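Local coordinates for protein metal transporter CNNM3 (Homo sapiens, PDB 6DFD) that probably exports magnesium ions across the membrane, with a cyclic nucleotide-binding homology domain that mediates its dimerization and is required for efflux activity, at residues V121-E126 with C178-V183; D109-I114 with Y138-L143. The protein carries 6 engineered substitutions. All coordinates share one frame; numbering follows the deposited sequence.

In the fold
Followed from the N terminus, the chain lays down strand 110-114, turns into strand 119-123, and returns at 137-138, where contact 2 closes the first loop by placing 138-143 against 109-114. Contact 1 opens within that loop, at 121-126, and closes only when the chain comes back as 178-183, after a region that is partly unmodelled. The two loops therefore cross. Contact 1 belongs to the sheet of strands 119-123 and 181-185, contact 2 to the sheet holding 110-114 and 137-138. Y138 packs on V121 and V183, and a weak hydrogen bond probably links G139 N to the Y181 hydroxyl, so the two sheets are joined. Both contacts also touch the second subunit.

Contact 1: V121-E126 with C178-V183; sequences VEIGKE and CPDYTV
E122 and T182 form the hydrogen-bonded pair of two antiparallel strand ends, E122 N reaching T182 O at 3.0 Å and T182 N reaching E122 O at 2.9 Å. On the same face their side chains cross obliquely. E122 sets CG off from CB in the crowded position between backbone N and carbonyl carbon (chi1 69°), where CG rests 3.6 Å from T182 CB. The chain then bends at chi2, CD passes T182 OG1, and OE1 accepts a weak hydrogen bond from that hydroxyl (OG1 to OE1 3.5 Å). The stronger bond of OE1 is its salt bridge to R104, whose N also bonds T182 OG1. An alanine at E122 would probably leave the R104 charge without its mate, though its bond to G124 O could remain, and T182 OG1 without its weak acceptor.

The other face, with V121, I123, Y181 and V183, is largely apolar. I123 and Y181 lie side by side, I123 CD1 3.7 Å from Y181 CD1, while P179 CB sits over the centre of the phenol ring. Past the strand, G124 N bonds D180 O at 3.1 Å. D180 OD1 is buried without a partner; OD2 takes K125 N, and Y181 OH takes E126, of the second subunit. The chemistry thus divides: R104 holds the charged face, while D180, K125, E126 and the Y181 hydroxyl, at strand ends and adjoining turns, serve the dimer interface.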
loop_
_atom_site.group_PDB
_atom_site.type_symbol
_atom_site.label_atom_id
_atom_site.label_comp_id
_atom_site.label_asym_id
_atom_site.label_seq_id
_atom_site.Cartn_x
_atom_site.Cartn_y
_atom_site.Cartn_z
ATOM N N VAL A 121 -5.316 -1.783 -1.965
ATOM C CA VAL A 121 -5.345 -1.157 -0.658
ATOM C C VAL A 121 -5.807 0.274 -0.855
ATOM O O VAL A 121 -5.276 0.983 -1.718
ATOM C CB VAL A 121 -3.960 -1.179 0.013
ATOM C CG1 VAL A 121 -4.050 -0.650 1.427
ATOM C CG2 VAL A 121 -3.369 -2.577 -0.006
ATOM N N GLU A 122 -6.779 0.702 -0.057
ATOM C CA GLU A 122 -7.132 2.113 0.031
ATOM C C GLU A 122 -6.925 2.540 1.477
ATOM O O GLU A 122 -7.489 1.930 2.391
ATOM C CB GLU A 122 -8.566 2.367 -0.445
ATOM C CG GLU A 122 -9.642 1.813 0.438
ATOM C CD GLU A 122 -10.242 2.872 1.337
ATOM O OE1 GLU A 122 -9.958 2.847 2.551
ATOM O OE2 GLU A 122 -10.983 3.737 0.822
ATOM N N ILE A 123 -6.104 3.570 1.688
ATOM C CA ILE A 123 -5.503 3.778 2.999
ATOM C C ILE A 123 -5.345 5.264 3.293
ATOM O O ILE A 123 -5.143 6.087 2.393
ATOM C CB ILE A 123 -4.143 3.048 3.091
ATOM C CG1 ILE A 123 -3.563 3.185 4.500
ATOM C CG2 ILE A 123 -3.178 3.586 2.054
ATOM C CD1 ILE A 123 -2.622 2.072 4.866
ATOM N N GLY A 124 -5.442 5.595 4.582
ATOM C CA GLY A 124 -5.184 6.939 5.054
ATOM C C GLY A 124 -6.408 7.827 4.948
ATOM O O GLY A 124 -7.478 7.428 4.482
ATOM N N LYS A 125 -6.234 9.071 5.402
ATOM C CA LYS A 125 -7.336 10.030 5.392
ATOM C C LYS A 125 -7.767 10.378 3.974
ATOM O O LYS A 125 -8.925 10.754 3.756
ATOM C CB LYS A 125 -6.943 11.306 6.143
ATOM C CG LYS A 125 -6.797 11.136 7.652
ATOM C CD LYS A 125 -5.347 10.908 8.041
ATOM C CE LYS A 125 -5.195 10.307 9.430
ATOM N NZ LYS A 125 -3.933 9.520 9.541
ATOM N N GLU A 126 -6.861 10.274 3.003
ATOM C CA GLU A 126 -7.206 10.533 1.612
ATOM C C GLU A 126 -7.699 9.291 0.890
ATOM O O GLU A 126 -8.150 9.397 -0.254
ATOM C CB GLU A 126 -5.995 11.095 0.861
ATOM C CG GLU A 126 -5.386 12.336 1.488
ATOM C CD GLU A 126 -4.325 12.960 0.604
ATOM O OE1 GLU A 126 -4.549 13.046 -0.624
ATOM O OE2 GLU A 126 -3.264 13.354 1.128
ATOM N N CYS A 178 -9.382 -1.000 14.829
ATOM C CA CYS A 178 -10.093 -0.728 13.589
ATOM C C CYS A 178 -9.120 -0.124 12.592
ATOM O O CYS A 178 -8.585 0.964 12.852
ATOM C CB CYS A 178 -11.264 0.219 13.831
ATOM S SG CYS A 178 -12.526 -0.473 14.903
ATOM N N PRO A 179 -8.855 -0.764 11.456
ATOM C CA PRO A 179 -7.838 -0.236 10.544
ATOM C C PRO A 179 -8.350 0.989 9.803
ATOM O O PRO A 179 -9.554 1.199 9.651
ATOM C CB PRO A 179 -7.586 -1.406 9.589
ATOM C CG PRO A 179 -8.916 -2.101 9.515
ATOM C CD PRO A 179 -9.609 -1.877 10.848
ATOM N N ASP A 180 -7.407 1.817 9.359
ATOM C CA ASP A 180 -7.711 2.939 8.472
ATOM C C ASP A 180 -7.406 2.580 7.026
ATOM O O ASP A 180 -6.908 3.399 6.251
ATOM C CB ASP A 180 -6.943 4.189 8.893
ATOM C CG ASP A 180 -5.451 4.045 8.710
ATOM O OD1 ASP A 180 -4.988 2.913 8.462
ATOM O OD2 ASP A 180 -4.742 5.070 8.803
ATOM N N TYR A 181 -7.679 1.333 6.654
ATOM C CA TYR A 181 -7.474 0.887 5.289
ATOM C C TYR A 181 -8.465 -0.216 4.969
ATOM O O TYR A 181 -8.978 -0.904 5.856
ATOM C CB TYR A 181 -6.045 0.389 5.047
ATOM C CG TYR A 181 -5.472 -0.501 6.135
ATOM C CD1 TYR A 181 -4.722 0.039 7.175
ATOM C CD2 TYR A 181 -5.652 -1.878 6.106
ATOM C CE1 TYR A 181 -4.182 -0.769 8.167
ATOM C CE2 TYR A 181 -5.116 -2.694 7.094
ATOM C CZ TYR A 181 -4.382 -2.132 8.121
ATOM O OH TYR A 181 -3.842 -2.936 9.103
ATOM N N THR A 182 -8.735 -0.359 3.680
ATOM C CA THR A 182 -9.480 -1.483 3.147
ATOM C C THR A 182 -8.553 -2.237 2.213
ATOM O O THR A 182 -7.788 -1.622 1.458
ATOM C CB THR A 182 -10.745 -1.011 2.404
ATOM O OG1 THR A 182 -11.511 -0.163 3.267
ATOM C CG2 THR A 182 -11.603 -2.184 1.971
ATOM N N VAL A 183 -8.611 -3.566 2.276
ATOM C CA VAL A 183 -7.759 -4.427 1.462
ATOM C C VAL A 183 -8.648 -5.451 0.781
ATOM O O VAL A 183 -9.349 -6.216 1.454
ATOM C CB VAL A 183 -6.672 -5.126 2.296
ATOM C CG1 VAL A 183 -5.840 -6.048 1.416
ATOM C CG2 VAL A 183 -5.789 -4.096 2.980
#

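Contact 2: D109-I114 with Y138-L143; sequences DYFILI and YGVSAL
F111 CD2 comes within 3.2 Å of Y138 O, which meets the phenyl ring neither over its face nor at its edge, and from this point the two aromatic side chains diverge. With CG anti to the backbone N (chi1 160°), the F111 side chain runs alongside V140, pointing the same way. V140 CG2 meets the ring at its edge, near the ring plane, 3.7 Å from F111 CE2. L143 brings CD1 to 3.6 Å from F111 CB, at the root of the ring, again neither over the face nor at the edge. Beyond the two segments, F64 adds an edge-to-face ring contact.

Y138 turns instead to I114, and here the approach is to an edge: I114 CD1 stands near the plane of the phenol ring, 3.8 Å from Y138 CE2. The hydroxyl end of Y138 is held by T136 and N132, so polar partners fix the far end of the ring.

Between these two groups the backbones are tied twice. I112 N donates to Y138 O at 2.9 Å, and Y138 N donates to I112 O at 2.8 Å. G139 then turns the chain with a positive phi, and a side chain at this position would collide with Y110 O. The turn continues as a short 3-10 segment, A142 N bonding G139 O, which aims the A142 methyl at the strand, CB lying 3.5 Å from Y110 N.

A short strand paired to 110-114 and running into a 3-10 turn is in keeping with the beta-barrel of a cyclic nucleotide-binding homology domain. Lying after strand 137-138 and before strand 181-185, the turn probably corresponds in position to the phosphate-binding cassette of nucleotide-binding relatives.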
loop_
_atom_site.group_PDB
_atom_site.type_symbol
_atom_site.label_atom_id
_atom_site.label_comp_id
_atom_site.label_asym_id
_atom_site.label_seq_id
_atom_site.Cartn_x
_atom_site.Cartn_y
_atom_site.Cartn_z
ATOM N N ASP A 109 -8.858 -8.407 14.200
ATOM C CA ASP A 109 -7.948 -8.949 15.201
ATOM C C ASP A 109 -7.010 -9.990 14.599
ATOM O O ASP A 109 -6.620 -10.947 15.280
ATOM C CB ASP A 109 -8.719 -9.552 16.380
ATOM C CG ASP A 109 -9.466 -10.816 16.005
ATOM O OD1 ASP A 109 -9.735 -11.023 14.805
ATOM O OD2 ASP A 109 -9.780 -11.608 16.920
ATOM N N TYR A 110 -6.617 -9.815 13.341
ATOM C CA TYR A 110 -5.640 -10.712 12.748
ATOM C C TYR A 110 -4.663 -9.950 11.868
ATOM O O TYR A 110 -4.955 -8.866 11.355
ATOM C CB TYR A 110 -6.305 -11.829 11.938
ATOM C CG TYR A 110 -7.333 -11.342 10.934
ATOM C CD1 TYR A 110 -6.942 -10.793 9.726
ATOM C CD2 TYR A 110 -8.693 -11.440 11.206
ATOM C CE1 TYR A 110 -7.880 -10.346 8.804
ATOM C CE2 TYR A 110 -9.643 -11.002 10.290
ATOM C CZ TYR A 110 -9.229 -10.455 9.097
ATOM O OH TYR A 110 -10.174 -10.019 8.195
ATOM N N PHE A 111 -3.485 -10.547 11.733
ATOM C CA PHE A 111 -2.412 -10.110 10.857
ATOM C C PHE A 111 -2.419 -11.003 9.625
ATOM O O PHE A 111 -2.676 -12.206 9.731
ATOM C CB PHE A 111 -1.081 -10.217 11.610
ATOM C CG PHE A 111 0.141 -10.249 10.742
ATOM C CD1 PHE A 111 0.600 -11.446 10.200
ATOM C CD2 PHE A 111 0.875 -9.099 10.520
ATOM C CE1 PHE A 111 1.732 -11.480 9.421
ATOM C CE2 PHE A 111 2.019 -9.128 9.735
ATOM C CZ PHE A 111 2.448 -10.318 9.188
ATOM N N ILE A 112 -2.158 -10.414 8.459
ATOM C CA ILE A 112 -2.098 -11.164 7.210
ATOM C C ILE A 112 -0.819 -10.830 6.464
ATOM O O ILE A 112 -0.428 -9.662 6.358
ATOM C CB ILE A 112 -3.328 -10.887 6.320
ATOM C CG1 ILE A 112 -4.556 -11.562 6.929
ATOM C CG2 ILE A 112 -3.089 -11.393 4.902
ATOM C CD1 ILE A 112 -5.850 -11.165 6.293
ATOM N N LEU A 113 -0.169 -11.866 5.939
ATOM C CA LEU A 113 0.912 -11.717 4.977
ATOM C C LEU A 113 0.489 -12.457 3.721
ATOM O O LEU A 113 -0.004 -13.588 3.803
ATOM C CB LEU A 113 2.242 -12.270 5.505
ATOM C CG LEU A 113 3.381 -12.215 4.477
ATOM C CD1 LEU A 113 4.669 -11.877 5.116
ATOM C CD2 LEU A 113 3.538 -13.538 3.756
ATOM N N ILE A 114 0.662 -11.821 2.571
ATOM C CA ILE A 114 0.255 -12.410 1.299
ATOM C C ILE A 114 1.391 -13.289 0.796
ATOM O O ILE A 114 2.477 -12.795 0.483
ATOM C CB ILE A 114 -0.098 -11.325 0.267
ATOM C CG1 ILE A 114 -1.272 -10.481 0.765
ATOM C CG2 ILE A 114 -0.451 -11.962 -1.108
ATOM C CD1 ILE A 114 -1.588 -9.296 -0.139
ATOM N N TYR A 138 -0.225 -6.867 6.624
ATOM C CA TYR A 138 -1.260 -5.979 7.139
ATOM C C TYR A 138 -1.631 -6.434 8.537
ATOM O O TYR A 138 -1.433 -7.593 8.904
ATOM C CB TYR A 138 -2.520 -5.991 6.250
ATOM C CG TYR A 138 -2.162 -5.839 4.799
ATOM C CD1 TYR A 138 -2.065 -4.584 4.219
ATOM C CD2 TYR A 138 -1.831 -6.946 4.033
ATOM C CE1 TYR A 138 -1.675 -4.436 2.899
ATOM C CE2 TYR A 138 -1.435 -6.809 2.718
ATOM C CZ TYR A 138 -1.359 -5.548 2.158
ATOM O OH TYR A 138 -0.955 -5.393 0.845
ATOM N N GLY A 139 -2.189 -5.506 9.305
ATOM C CA GLY A 139 -2.815 -5.850 10.567
ATOM C C GLY A 139 -1.862 -6.083 11.714
ATOM O O GLY A 139 -2.238 -6.749 12.680
ATOM N N VAL A 140 -0.636 -5.558 11.643
ATOM C CA VAL A 140 0.303 -5.705 12.758
ATOM C C VAL A 140 -0.300 -5.150 14.039
ATOM O O VAL A 140 -0.127 -5.721 15.124
ATOM C CB VAL A 140 1.643 -5.021 12.420
ATOM C CG1 VAL A 140 2.526 -4.890 13.656
ATOM C CG2 VAL A 140 2.371 -5.805 11.340
ATOM N N SER A 141 -1.013 -4.024 13.940
ATOM C CA SER A 141 -1.596 -3.422 15.137
ATOM C C SER A 141 -2.647 -4.324 15.769
ATOM O O SER A 141 -2.898 -4.231 16.977
ATOM C CB SER A 141 -2.202 -2.063 14.797
ATOM O OG SER A 141 -1.190 -1.079 14.676
ATOM N N ALA A 142 -3.268 -5.200 14.981
ATOM C CA ALA A 142 -4.209 -6.162 15.537
ATOM C C ALA A 142 -3.528 -7.154 16.470
ATOM O O ALA A 142 -4.225 -7.870 17.197
ATOM C CB ALA A 142 -4.927 -6.902 14.407
ATOM N N LEU A 143 -2.196 -7.222 16.446
ATOM C CA LEU A 143 -1.406 -7.965 17.416
ATOM C C LEU A 143 -0.777 -7.040 18.457
ATOM O O LEU A 143 0.238 -7.397 19.067
ATOM C CB LEU A 143 -0.311 -8.771 16.715
ATOM C CG LEU A 143 -0.663 -9.472 15.397
ATOM C CD1 LEU A 143 0.569 -10.126 14.834
ATOM C CD2 LEU A 143 -1.764 -10.502 15.600
#